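Local coordinates for protein cytochrome P450 (Zobellia galactanivorans, PDB 6G5O) that is a cytochrome P450, a haem-thiolate protein that holds an iron protoporphyrin IX within a mainly helical fold, at residues Y45-G51 / F73-P77; H80-R84 / H327-L331; V122-A127 / V229-I233; S353-Y359 / N377-N383. All coordinates share one frame; numbering follows the deposited sequence.

Contact 1: residues Y45-G51 / F73-P77; sequences YKTFQSG and FEVDP. With HEM (protoporphyrin IX containing Fe), chain C.
Asp76 OD1 accepts the backbone N-H of Ser50 at 3.0 Å, almost straight at 172°, and a water adds a weak bond to the same oxygen. In the cytochrome P450 fold this ties the turn just after edge strand 48-49 of the mixed sheet to the loop that leads into helix 79-92. The donor comes in on the syn side of the carboxylate. Asp76 OD2 takes the next amide, Gly51 N, at 2.9 Å. That bond is more bent, and the donor sits well above the carboxylate plane. One carboxylate thus holds two successive amides, which should fix its rotation.

Gln49 crosses Asp76 at about a right angle, and its CB lies 3.5 Å from Asp76 OD2. Further along, the ring of Pro77 covers one face of Tyr45. Pro77 CG stands 3.8 Å from the centroid of the Tyr45 ring, nearly on the ring normal, a CH-pi contact. Tyr45 CG lies between its own N and carbonyl carbon (chi1 64°), which swings the ring over the proline.

Ser50 OG donates to a water at 2.7 Å. This water donates in turn to Phe73 O and to HEM O1A, so it links both segments to a haem propionate. Separately, Arg272 NH2 is hydrogen-bonded to the haem. The Phe73 ring meets the water-linked propionate edge-on, with Phe73 CE1 3.4 Å from HEM O1A.

Contact 2: residues H80-R84 / H327-L331; sequences HGVYR and HHNCL. With HEM (protoporphyrin IX containing Fe), chain C.
Arg84 NH1 serves two acceptors at once: Asn329 O at 2.7 Å across the contact, and HEM O2D at 3.0 Å. The bond to Asn329 O lies in the carbonyl plane and close to the guanidinium plane. Arg84 NH2 adds a weak bond to the same carbonyl. Leu331 CD2 lies over one face of the guanidinium, so the group is held both at its edge and on a face.

His80 also reaches the propionate. With CG anti to N (chi1 174°), its ring extends from the helix until His80 NE2 donates to HEM O2D at 2.7 Å. From the other segment, His328 ND1 donates to HEM O1D at 2.8 Å. The two imidazoles meet obliquely, with centroids 4.2 Å apart and planes at 52°. Three side chains thus donate to one propionate, HEM O1D and O2D, which would probably stabilise its negative charge.

Two residues after His328, Cys330 SG binds the iron at 2.3 Å, and a water binds on the opposite side of the metal. This is the haem-thiolate site of cytochromes P450: the cysteine-ligand loop faces a helix whose histidine and arginine, one turn apart, hold a propionate.

Contact 3: residues V122-A127 / V229-I233; sequences VVTDFA and VTNSI
Thr230 is the residue of helix 229-233 that faces helix 122-127 most fully. Its CB lies 4.2 Å from Val122 CG1. Beyond CB the side chain forks. Thr230 OG1 rests 3.3 Å from Ala127 CB, and its hydrogen-bond partner is Ile226 O, one turn back in its own helix. The polar atom is thus satisfied inside an otherwise apolar interface. The other branch, Thr230 CG2, points anti to N and touches both valines. It is 3.9 Å from Val122 CG1 and 3.9 Å from Val123 CG2.

Phe126 extends from its helix with CG anti to N (chi1 -174°), which carries CE1 across to the second helix. Phe126 CE1 touches Ile233 CD1 at 3.7 Å, and this methyl meets the ring obliquely. Val229 CG1 approaches the same ring at its edge and also packs on Ala127 CB. Val122 CG1 reaches Ile233 CD1 as well. Apart from Thr230 OG1, the contact is made of methyl groups and the Phe126 ring. Val122 O accepts from Phe126 N and also from Ala127 N, five residues on, at 2.7 Å. This second bond marks the pi-type turn.

The short axes approach to 10.2 Å and run at 103° to each other. Helix 229-233 probably belongs to the long central helix of cytochromes P450, and the side chain of Val229 is about 8 Å from the haem. Helix 333-350 packs against Phe126, Val229 and Ile233. Helix 97-117 covers Phe126 as well. Strand 369-384 meets Val122, Thr230 and Ile233 through Ile378 and Ile380.

Contact 4: residues S353-Y359 / N377-N383; sequences SFEILDY and NIQIKFN
Phe354 turns the edge of its ring toward a face of Phe382, with Phe354 CE2 4.0 Å above that face and over its centre. The pair is edge-to-face: centroids are 5.2 Å apart and planes stand at 68°. Ile380 CG2 also meets the Phe354 ring at its edge.

The isoleucines continue this face of the sheet. Ile378 CG1 is anti to the backbone N (chi1 173°), which carries its CD1 to Ile356 CG2, 3.6 Å away. Ile356 and Ile380 lie side by side and point the same way. Phe354 and Ile380 pack on Ile233 of helix 223-238, and Ile378 packs on Thr230 of that helix.

Glu355 and Lys381 form an antiparallel hydrogen-bonded pair, with Glu355 N to Lys381 O at 3.2 Å and Lys381 N to Glu355 O at 3.0 Å. Then the register slips. Leu357 N donates to Gln379 O at 2.9 Å, but Gln379 N donates to Asp358 O at 2.8 Å. Two residues thus stand opposite one, a beta bulge, and Leu357 has a helical backbone there (psi -28°).

At the other end Asn383 ND2 donates to Ser353 OG at 2.6 Å, with the hydroxyl oxygen close to the amide plane. Lys381 NZ makes a weak bond to Asn383 OD1, on the face away from the phenylalanines.

Strand 119-121 borders strand 369-384 on its other side. The result is a beta hairpin in a three-stranded antiparallel sheet, consistent with the small beta-3 sheet of the cytochrome P450 fold.

From the N terminus, contact 1 closes first, a short loop from the edge strand to the segment before helix 79-92. Contact 2 opens just after it and closes only at the cysteine-ligand loop. Its long loop encloses contact 3. Contact 4 follows contact 2 in series and closes the C-terminal hairpin. Contacts 1 and 2 touch, through Tyr45 on His327 among others, and both meet the haem. Contacts 3 and 4 also touch: Val122 N probably bonds to Ile378 O. The two pairs lie on opposite sides of the chain's centre. One pair holds the haem at its propionates and its iron, and the other ties two helices to the C-terminal sheet.

Contact 1: residues Y45-G51 / F73-P77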
# COMPACT_ATOMS: atom_id res chain seq x y z
N TYR A 45 -16.87 4.93 12.17
CA TYR A 45 -16.53 6.18 11.44
C TYR A 45 -17.16 7.44 12.06
O TYR A 45 -16.68 8.53 11.83
CB TYR A 45 -16.94 6.10 9.97
CG TYR A 45 -18.44 5.99 9.76
CD1 TYR A 45 -19.24 7.14 9.65
CD2 TYR A 45 -19.07 4.74 9.72
CE1 TYR A 45 -20.59 7.05 9.46
CE2 TYR A 45 -20.44 4.64 9.54
CZ TYR A 45 -21.19 5.82 9.42
OH TYR A 45 -22.55 5.75 9.25
N LYS A 46 -18.24 7.25 12.81
CA LYS A 46 -18.91 8.36 13.52
C LYS A 46 -18.00 8.97 14.58
O LYS A 46 -17.77 10.19 14.60
CB LYS A 46 -20.22 7.90 14.12
CG LYS A 46 -21.34 7.91 13.09
CD LYS A 46 -22.70 8.17 13.73
CE LYS A 46 -23.37 6.87 14.12
NZ LYS A 46 -24.09 6.30 12.95
N THR A 47 -17.44 8.11 15.43
CA THR A 47 -16.48 8.57 16.43
C THR A 47 -15.10 8.85 15.82
O THR A 47 -14.47 9.85 16.16
CB THR A 47 -16.36 7.56 17.55
OG1 THR A 47 -17.65 7.26 18.09
CG2 THR A 47 -15.43 8.06 18.63
N PHE A 48 -14.62 7.98 14.93
CA PHE A 48 -13.28 8.14 14.32
C PHE A 48 -13.41 8.41 12.80
O PHE A 48 -13.48 7.46 11.96
CB PHE A 48 -12.43 6.89 14.61
CG PHE A 48 -12.37 6.51 16.06
CD1 PHE A 48 -11.56 7.22 16.95
CD2 PHE A 48 -13.12 5.44 16.55
CE1 PHE A 48 -11.51 6.87 18.29
CE2 PHE A 48 -13.07 5.07 17.88
CZ PHE A 48 -12.27 5.80 18.76
N GLN A 49 -13.46 9.70 12.44
CA GLN A 49 -13.86 10.11 11.11
C GLN A 49 -12.69 10.21 10.14
O GLN A 49 -11.54 10.43 10.57
CB GLN A 49 -14.64 11.42 11.17
CG GLN A 49 -13.84 12.68 10.89
CD GLN A 49 -14.70 13.95 11.04
OE1 GLN A 49 -15.93 13.94 10.87
NE2 GLN A 49 -14.05 15.03 11.39
N SER A 50 -12.97 10.00 8.84
CA SER A 50 -11.98 10.24 7.77
C SER A 50 -12.24 11.56 7.02
O SER A 50 -11.34 12.10 6.35
CB SER A 50 -11.95 9.07 6.77
OG SER A 50 -11.58 7.87 7.42
N GLY A 51 -13.46 12.08 7.17
CA GLY A 51 -13.89 13.30 6.48
C GLY A 51 -13.37 14.59 7.09
O GLY A 51 -14.14 15.48 7.36
N PHE A 73 -11.03 8.28 0.02
CA PHE A 73 -10.23 8.26 1.23
C PHE A 73 -10.63 9.22 2.36
O PHE A 73 -10.59 8.83 3.54
CB PHE A 73 -8.82 8.57 0.79
CG PHE A 73 -7.82 8.56 1.88
CD1 PHE A 73 -7.70 7.49 2.74
CD2 PHE A 73 -6.89 9.62 1.97
CE1 PHE A 73 -6.74 7.50 3.72
CE2 PHE A 73 -5.91 9.62 2.93
CZ PHE A 73 -5.84 8.55 3.81
N GLU A 74 -10.99 10.45 1.99
CA GLU A 74 -11.25 11.52 2.98
C GLU A 74 -12.71 11.84 2.97
O GLU A 74 -13.10 13.00 3.03
CB GLU A 74 -10.37 12.77 2.68
CG GLU A 74 -8.96 12.60 3.23
CD GLU A 74 -7.88 13.57 2.75
OE1 GLU A 74 -7.96 14.12 1.63
OE2 GLU A 74 -6.87 13.72 3.53
N VAL A 75 -13.54 10.81 2.89
CA VAL A 75 -15.00 10.97 2.88
C VAL A 75 -15.60 9.89 3.77
O VAL A 75 -15.13 8.74 3.76
CB VAL A 75 -15.58 10.87 1.44
CG1 VAL A 75 -17.07 11.11 1.47
CG2 VAL A 75 -14.95 11.90 0.51
N ASP A 76 -16.65 10.25 4.51
CA ASP A 76 -17.32 9.35 5.43
C ASP A 76 -18.61 8.88 4.81
O ASP A 76 -19.15 9.53 3.93
CB ASP A 76 -17.65 10.05 6.75
CG ASP A 76 -16.43 10.30 7.64
OD1 ASP A 76 -15.71 9.30 8.00
OD2 ASP A 76 -16.20 11.49 8.01
N PRO A 77 -19.11 7.71 5.25
CA PRO A 77 -20.44 7.28 4.85
C PRO A 77 -21.47 8.29 5.33
O PRO A 77 -21.17 9.05 6.25
CB PRO A 77 -20.62 5.96 5.61
CG PRO A 77 -19.26 5.47 5.84
CD PRO A 77 -18.42 6.69 6.04
CHA HEM C . -6.72 2.35 1.18
CHB HEM C . -2.86 -0.40 2.10
CHC HEM C . -1.82 -0.57 -2.60
CHD HEM C . -5.27 2.65 -3.44
C1A HEM C . -5.77 1.59 1.83
C2A HEM C . -5.74 1.34 3.23
C3A HEM C . -4.68 0.58 3.46
C4A HEM C . -4.01 0.34 2.24
CMA HEM C . -4.29 0.07 4.81
CAA HEM C . -6.73 1.78 4.31
CBA HEM C . -6.52 3.26 4.62
CGA HEM C . -7.55 3.76 5.61
O1A HEM C . -7.80 4.96 5.66
O2A HEM C . -8.18 3.00 6.38
C1B HEM C . -2.25 -0.68 0.89
C2B HEM C . -1.18 -1.61 0.80
C3B HEM C . -0.85 -1.65 -0.54
C4B HEM C . -1.80 -0.72 -1.22
CMB HEM C . -0.52 -2.32 1.94
CAB HEM C . 0.12 -2.44 -1.29
CBB HEM C . 0.82 -3.46 -0.83
C1C HEM C . -2.66 0.29 -3.26
C2C HEM C . -2.58 0.62 -4.61
C3C HEM C . -3.52 1.59 -4.85
C4C HEM C . -4.20 1.80 -3.62
CMC HEM C . -1.64 0.04 -5.62
CAC HEM C . -3.86 2.24 -6.12
CBC HEM C . -3.29 2.05 -7.31
C1D HEM C . -5.97 2.76 -2.23
C2D HEM C . -7.19 3.59 -2.12
C3D HEM C . -7.62 3.50 -0.85
C4D HEM C . -6.62 2.66 -0.17
CMD HEM C . -7.83 4.32 -3.25
CAD HEM C . -8.84 4.17 -0.26
CBD HEM C . -10.10 3.29 -0.15
CGD HEM C . -11.29 4.10 0.39
O1D HEM C . -11.11 5.24 0.95
O2D HEM C . -12.49 3.68 0.32
NA HEM C . -4.67 1.00 1.23
NB HEM C . -2.57 -0.18 -0.30
NC HEM C . -3.62 1.02 -2.65
ND HEM C . -5.70 2.24 -1.05
FE HEM C . -4.22 1.08 -0.68
O HOH W 1 -13.34 6.87 8.74
O HOH W 2 -9.79 6.98 5.61
O HOH W 3 -2.77 2.69 -0.10

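Contact 2: residues H80-R84 / H327-L331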
# COMPACT_ATOMS: atom_id res chain seq x y z
N HIS A 80 -19.42 8.33 1.22
CA HIS A 80 -18.33 7.42 0.87
C HIS A 80 -18.75 6.29 -0.05
O HIS A 80 -18.12 6.04 -1.07
CB HIS A 80 -17.68 6.83 2.13
CG HIS A 80 -16.66 5.78 1.83
ND1 HIS A 80 -16.95 4.44 1.85
CD2 HIS A 80 -15.36 5.87 1.46
CE1 HIS A 80 -15.88 3.75 1.50
NE2 HIS A 80 -14.89 4.59 1.28
N GLY A 81 -19.85 5.62 0.26
CA GLY A 81 -20.27 4.45 -0.54
C GLY A 81 -20.66 4.77 -1.95
O GLY A 81 -20.46 3.95 -2.83
N VAL A 82 -21.24 5.96 -2.17
CA VAL A 82 -21.62 6.44 -3.49
C VAL A 82 -20.37 6.67 -4.38
O VAL A 82 -20.31 6.14 -5.49
CB VAL A 82 -22.44 7.75 -3.41
CG1 VAL A 82 -22.82 8.22 -4.81
CG2 VAL A 82 -23.73 7.59 -2.56
N TYR A 83 -19.38 7.44 -3.92
CA TYR A 83 -18.13 7.60 -4.70
C TYR A 83 -17.44 6.22 -4.91
O TYR A 83 -16.87 5.93 -5.95
CB TYR A 83 -17.14 8.48 -3.96
CG TYR A 83 -17.35 9.97 -4.03
CD1 TYR A 83 -17.42 10.62 -5.25
CD2 TYR A 83 -17.42 10.74 -2.87
CE1 TYR A 83 -17.56 11.99 -5.33
CE2 TYR A 83 -17.58 12.12 -2.93
CZ TYR A 83 -17.64 12.74 -4.17
OH TYR A 83 -17.80 14.10 -4.29
N ARG A 84 -17.46 5.42 -3.87
CA ARG A 84 -16.82 4.13 -3.92
C ARG A 84 -17.46 3.23 -4.99
O ARG A 84 -16.74 2.56 -5.72
CB ARG A 84 -16.83 3.45 -2.55
CG ARG A 84 -15.99 2.17 -2.65
CD ARG A 84 -15.26 1.80 -1.38
NE ARG A 84 -14.74 0.48 -1.53
CZ ARG A 84 -13.67 -0.01 -0.92
NH1 ARG A 84 -12.93 0.74 -0.12
NH2 ARG A 84 -13.31 -1.27 -1.18
N HIS A 327 -14.97 0.08 5.93
CA HIS A 327 -15.36 1.00 4.83
C HIS A 327 -14.25 1.36 3.85
O HIS A 327 -14.44 1.29 2.64
CB HIS A 327 -15.98 2.30 5.37
CG HIS A 327 -17.09 2.05 6.34
ND1 HIS A 327 -16.90 2.01 7.71
CD2 HIS A 327 -18.39 1.72 6.13
CE1 HIS A 327 -18.03 1.69 8.30
NE2 HIS A 327 -18.95 1.51 7.37
N HIS A 328 -13.11 1.77 4.36
CA HIS A 328 -12.03 2.24 3.50
C HIS A 328 -11.04 1.15 3.10
O HIS A 328 -9.93 1.47 2.66
CB HIS A 328 -11.32 3.39 4.20
CG HIS A 328 -12.20 4.59 4.40
ND1 HIS A 328 -12.31 5.59 3.45
CD2 HIS A 328 -13.05 4.93 5.40
CE1 HIS A 328 -13.14 6.51 3.89
NE2 HIS A 328 -13.64 6.13 5.05
N ASN A 329 -11.41 -0.13 3.19
CA ASN A 329 -10.43 -1.16 2.82
C ASN A 329 -9.87 -0.91 1.42
O ASN A 329 -10.56 -0.42 0.52
CB ASN A 329 -10.97 -2.59 2.97
CG ASN A 329 -12.05 -2.92 1.96
OD1 ASN A 329 -13.24 -2.74 2.24
ND2 ASN A 329 -11.64 -3.38 0.78
N CYS A 330 -8.58 -1.21 1.26
CA CYS A 330 -7.81 -0.81 0.06
C CYS A 330 -8.43 -1.17 -1.29
O CYS A 330 -8.56 -2.35 -1.63
CB CYS A 330 -6.41 -1.43 0.11
SG CYS A 330 -5.31 -0.89 -1.20
N LEU A 331 -8.73 -0.13 -2.08
CA LEU A 331 -9.20 -0.31 -3.47
C LEU A 331 -8.12 -0.84 -4.43
O LEU A 331 -8.44 -1.48 -5.43
CB LEU A 331 -9.77 1.02 -4.04
CG LEU A 331 -11.22 1.34 -3.67
CD1 LEU A 331 -11.62 2.75 -4.08
CD2 LEU A 331 -12.14 0.36 -4.36
CHA HEM C . -6.72 2.35 1.18
CHB HEM C . -2.86 -0.40 2.10
CHC HEM C . -1.82 -0.57 -2.60
CHD HEM C . -5.27 2.65 -3.44
C1A HEM C . -5.77 1.59 1.83
C2A HEM C . -5.74 1.34 3.23
C3A HEM C . -4.68 0.58 3.46
C4A HEM C . -4.01 0.34 2.24
CMA HEM C . -4.29 0.07 4.81
CAA HEM C . -6.73 1.78 4.31
CBA HEM C . -6.52 3.26 4.62
CGA HEM C . -7.55 3.76 5.61
O1A HEM C . -7.80 4.96 5.66
O2A HEM C . -8.18 3.00 6.38
C1B HEM C . -2.25 -0.68 0.89
C2B HEM C . -1.18 -1.61 0.80
C3B HEM C . -0.85 -1.65 -0.54
C4B HEM C . -1.80 -0.72 -1.22
CMB HEM C . -0.52 -2.32 1.94
CAB HEM C . 0.12 -2.44 -1.29
CBB HEM C . 0.82 -3.46 -0.83
C1C HEM C . -2.66 0.29 -3.26
C2C HEM C . -2.58 0.62 -4.61
C3C HEM C . -3.52 1.59 -4.85
C4C HEM C . -4.20 1.80 -3.62
CMC HEM C . -1.64 0.04 -5.62
CAC HEM C . -3.86 2.24 -6.12
CBC HEM C . -3.29 2.05 -7.31
C1D HEM C . -5.97 2.76 -2.23
C2D HEM C . -7.19 3.59 -2.12
C3D HEM C . -7.62 3.50 -0.85
C4D HEM C . -6.62 2.66 -0.17
CMD HEM C . -7.83 4.32 -3.25
CAD HEM C . -8.84 4.17 -0.26
CBD HEM C . -10.10 3.29 -0.15
CGD HEM C . -11.29 4.10 0.39
O1D HEM C . -11.11 5.24 0.95
O2D HEM C . -12.49 3.68 0.32
NA HEM C . -4.67 1.00 1.23
NB HEM C . -2.57 -0.18 -0.30
NC HEM C . -3.62 1.02 -2.65
ND HEM C . -5.70 2.24 -1.05
FE HEM C . -4.22 1.08 -0.68
O HOH W 3 -2.77 2.69 -0.10

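Contact 3: residues V122-A127 / V229-I233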
# COMPACT_ATOMS: atom_id res chain seq x y z
N VAL A 122 17.62 -3.37 -6.23
CA VAL A 122 16.20 -3.76 -6.32
C VAL A 122 15.20 -2.61 -6.20
O VAL A 122 14.25 -2.54 -6.97
CB VAL A 122 15.86 -4.85 -5.29
CG1 VAL A 122 14.36 -5.15 -5.25
CG2 VAL A 122 16.62 -6.13 -5.63
N VAL A 123 15.40 -1.70 -5.27
CA VAL A 123 14.42 -0.64 -5.04
C VAL A 123 14.13 0.19 -6.29
O VAL A 123 12.96 0.31 -6.69
CB VAL A 123 14.81 0.29 -3.90
CG1 VAL A 123 13.79 1.41 -3.73
CG2 VAL A 123 14.87 -0.50 -2.63
N THR A 124 15.18 0.75 -6.92
CA THR A 124 15.04 1.61 -8.10
C THR A 124 15.05 0.87 -9.45
O THR A 124 14.17 1.11 -10.29
CB THR A 124 16.12 2.71 -8.09
OG1 THR A 124 15.97 3.44 -6.89
CG2 THR A 124 15.97 3.67 -9.27
N ASP A 125 16.01 -0.03 -9.64
CA ASP A 125 16.16 -0.72 -10.92
C ASP A 125 15.13 -1.82 -11.15
O ASP A 125 14.96 -2.26 -12.29
CB ASP A 125 17.56 -1.36 -11.07
CG ASP A 125 18.72 -0.34 -10.97
OD1 ASP A 125 18.50 0.91 -10.92
OD2 ASP A 125 19.88 -0.83 -10.91
N PHE A 126 14.48 -2.30 -10.10
CA PHE A 126 13.54 -3.42 -10.25
C PHE A 126 12.12 -3.02 -9.75
O PHE A 126 11.20 -3.01 -10.52
CB PHE A 126 14.07 -4.67 -9.53
CG PHE A 126 13.23 -5.89 -9.75
CD1 PHE A 126 12.00 -6.02 -9.13
CD2 PHE A 126 13.66 -6.90 -10.57
CE1 PHE A 126 11.22 -7.14 -9.34
CE2 PHE A 126 12.89 -8.02 -10.79
CZ PHE A 126 11.66 -8.13 -10.16
N ALA A 127 11.97 -2.68 -8.49
CA ALA A 127 10.66 -2.44 -7.90
C ALA A 127 9.94 -1.22 -8.49
O ALA A 127 8.78 -1.33 -8.88
CB ALA A 127 10.80 -2.32 -6.40
N VAL A 229 7.19 -5.36 -2.98
CA VAL A 229 7.96 -6.09 -3.99
C VAL A 229 9.39 -6.34 -3.49
O VAL A 229 9.92 -7.45 -3.60
CB VAL A 229 7.95 -5.34 -5.34
CG1 VAL A 229 9.00 -5.87 -6.30
CG2 VAL A 229 6.58 -5.45 -5.98
N THR A 230 9.98 -5.29 -2.93
CA THR A 230 11.37 -5.32 -2.48
C THR A 230 11.51 -6.27 -1.28
O THR A 230 12.40 -7.14 -1.28
CB THR A 230 11.86 -3.92 -2.14
OG1 THR A 230 11.77 -3.10 -3.31
CG2 THR A 230 13.33 -3.96 -1.69
N ASN A 231 10.61 -6.14 -0.30
CA ASN A 231 10.62 -7.00 0.88
C ASN A 231 10.42 -8.48 0.54
O ASN A 231 11.02 -9.35 1.21
CB ASN A 231 9.62 -6.51 1.92
CG ASN A 231 10.03 -5.18 2.56
OD1 ASN A 231 11.16 -4.75 2.38
ND2 ASN A 231 9.11 -4.51 3.28
N SER A 232 9.62 -8.77 -0.49
CA SER A 232 9.39 -10.13 -0.91
C SER A 232 10.64 -10.80 -1.47
O SER A 232 10.88 -12.00 -1.27
CB SER A 232 8.27 -10.18 -1.94
OG SER A 232 7.07 -9.69 -1.34
N ILE A 233 11.41 -10.04 -2.24
CA ILE A 233 12.59 -10.59 -2.87
C ILE A 233 13.67 -10.82 -1.80
O ILE A 233 14.30 -11.90 -1.75
CB ILE A 233 13.10 -9.67 -3.99
CG1 ILE A 233 12.09 -9.67 -5.15
CG2 ILE A 233 14.45 -10.12 -4.50
CD1 ILE A 233 12.20 -8.42 -6.00

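Contact 4: residues S353-Y359 / N377-N383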
# COMPACT_ATOMS: atom_id res chain seq x y z
N SER A 353 18.39 -19.03 -6.91
CA SER A 353 18.77 -18.49 -5.60
C SER A 353 19.12 -17.04 -5.73
O SER A 353 19.24 -16.55 -6.83
CB SER A 353 20.00 -19.25 -5.04
OG SER A 353 21.14 -18.97 -5.85
N PHE A 354 19.32 -16.37 -4.60
CA PHE A 354 19.72 -14.96 -4.57
C PHE A 354 20.85 -14.77 -3.56
O PHE A 354 21.08 -15.63 -2.70
CB PHE A 354 18.57 -14.06 -4.08
CG PHE A 354 17.24 -14.30 -4.74
CD1 PHE A 354 16.51 -15.44 -4.47
CD2 PHE A 354 16.68 -13.33 -5.56
CE1 PHE A 354 15.25 -15.62 -5.03
CE2 PHE A 354 15.43 -13.51 -6.14
CZ PHE A 354 14.71 -14.65 -5.87
N GLU A 355 21.53 -13.63 -3.61
CA GLU A 355 22.42 -13.21 -2.54
C GLU A 355 22.27 -11.72 -2.37
O GLU A 355 22.38 -10.97 -3.32
CB GLU A 355 23.90 -13.48 -2.87
CG GLU A 355 24.21 -14.82 -3.51
CD GLU A 355 25.68 -14.94 -3.93
OE1 GLU A 355 26.55 -14.36 -3.22
OE2 GLU A 355 25.94 -15.57 -4.98
N ILE A 356 22.08 -11.30 -1.13
CA ILE A 356 22.04 -9.90 -0.79
C ILE A 356 23.45 -9.39 -0.58
O ILE A 356 24.15 -9.87 0.30
CB ILE A 356 21.22 -9.69 0.49
CG1 ILE A 356 19.76 -10.13 0.24
CG2 ILE A 356 21.26 -8.25 0.92
CD1 ILE A 356 18.93 -10.31 1.50
N LEU A 357 23.84 -8.37 -1.35
CA LEU A 357 25.22 -7.88 -1.39
C LEU A 357 25.50 -6.64 -0.55
O LEU A 357 26.62 -6.48 -0.08
CB LEU A 357 25.66 -7.63 -2.84
CG LEU A 357 25.68 -8.81 -3.82
CD1 LEU A 357 26.36 -8.42 -5.14
CD2 LEU A 357 26.39 -10.04 -3.26
N ASP A 358 24.51 -5.78 -0.33
CA ASP A 358 24.69 -4.53 0.41
C ASP A 358 23.37 -3.82 0.49
O ASP A 358 22.64 -3.82 -0.48
CB ASP A 358 25.66 -3.59 -0.31
CG ASP A 358 26.38 -2.71 0.67
OD1 ASP A 358 25.68 -2.04 1.46
OD2 ASP A 358 27.64 -2.72 0.70
N TYR A 359 23.10 -3.14 1.59
CA TYR A 359 21.79 -2.54 1.76
C TYR A 359 21.80 -1.40 2.73
O TYR A 359 22.74 -1.26 3.46
CB TYR A 359 20.82 -3.61 2.26
CG TYR A 359 21.10 -4.16 3.65
CD1 TYR A 359 21.95 -5.25 3.81
CD2 TYR A 359 20.49 -3.61 4.78
CE1 TYR A 359 22.17 -5.79 5.07
CE2 TYR A 359 20.71 -4.13 6.03
CZ TYR A 359 21.55 -5.23 6.17
OH TYR A 359 21.76 -5.75 7.43
N ASN A 377 17.83 1.10 -0.26
CA ASN A 377 18.47 0.40 -1.37
C ASN A 377 18.89 -0.99 -0.92
O ASN A 377 19.06 -1.23 0.25
CB ASN A 377 19.68 1.21 -1.92
CG ASN A 377 20.68 1.58 -0.83
OD1 ASN A 377 20.52 2.58 -0.09
ND2 ASN A 377 21.72 0.74 -0.71
N ILE A 378 19.01 -1.93 -1.85
CA ILE A 378 19.46 -3.27 -1.53
C ILE A 378 19.90 -3.87 -2.81
O ILE A 378 19.11 -3.92 -3.76
CB ILE A 378 18.38 -4.15 -0.82
CG1 ILE A 378 18.86 -5.60 -0.66
CG2 ILE A 378 17.04 -4.14 -1.54
CD1 ILE A 378 18.30 -6.32 0.55
N GLN A 379 21.15 -4.34 -2.84
CA GLN A 379 21.74 -4.91 -4.05
C GLN A 379 21.56 -6.38 -3.96
O GLN A 379 21.93 -6.97 -2.96
CB GLN A 379 23.25 -4.61 -4.16
CG GLN A 379 23.62 -3.26 -4.76
CD GLN A 379 23.50 -3.22 -6.28
OE1 GLN A 379 23.59 -4.24 -6.97
NE2 GLN A 379 23.32 -2.01 -6.80
N ILE A 380 21.02 -7.00 -5.01
CA ILE A 380 20.77 -8.42 -4.96
C ILE A 380 21.17 -9.06 -6.26
O ILE A 380 20.90 -8.52 -7.34
CB ILE A 380 19.28 -8.75 -4.63
CG1 ILE A 380 18.86 -8.05 -3.33
CG2 ILE A 380 19.09 -10.25 -4.46
CD1 ILE A 380 17.52 -8.46 -2.78
N LYS A 381 21.78 -10.23 -6.14
CA LYS A 381 22.23 -11.01 -7.27
C LYS A 381 21.16 -12.05 -7.53
O LYS A 381 20.73 -12.72 -6.61
CB LYS A 381 23.54 -11.71 -6.88
CG LYS A 381 24.10 -12.64 -7.94
CD LYS A 381 25.30 -12.05 -8.65
CE LYS A 381 26.32 -13.12 -9.06
NZ LYS A 381 25.87 -13.97 -10.20
N PHE A 382 20.75 -12.23 -8.79
CA PHE A 382 19.77 -13.22 -9.15
C PHE A 382 20.51 -14.29 -9.93
O PHE A 382 21.05 -13.96 -10.98
CB PHE A 382 18.71 -12.62 -10.09
CG PHE A 382 17.72 -11.68 -9.43
CD1 PHE A 382 18.12 -10.70 -8.54
CD2 PHE A 382 16.37 -11.75 -9.76
CE1 PHE A 382 17.20 -9.84 -7.96
CE2 PHE A 382 15.44 -10.87 -9.20
CZ PHE A 382 15.86 -9.92 -8.30
N ASN A 383 20.56 -15.54 -9.45
CA ASN A 383 21.24 -16.63 -10.20
C ASN A 383 20.19 -17.47 -10.94
O ASN A 383 19.15 -17.81 -10.38
CB ASN A 383 22.04 -17.54 -9.25
CG ASN A 383 22.83 -16.76 -8.18
OD1 ASN A 383 23.65 -15.91 -8.49
ND2 ASN A 383 22.56 -17.06 -6.90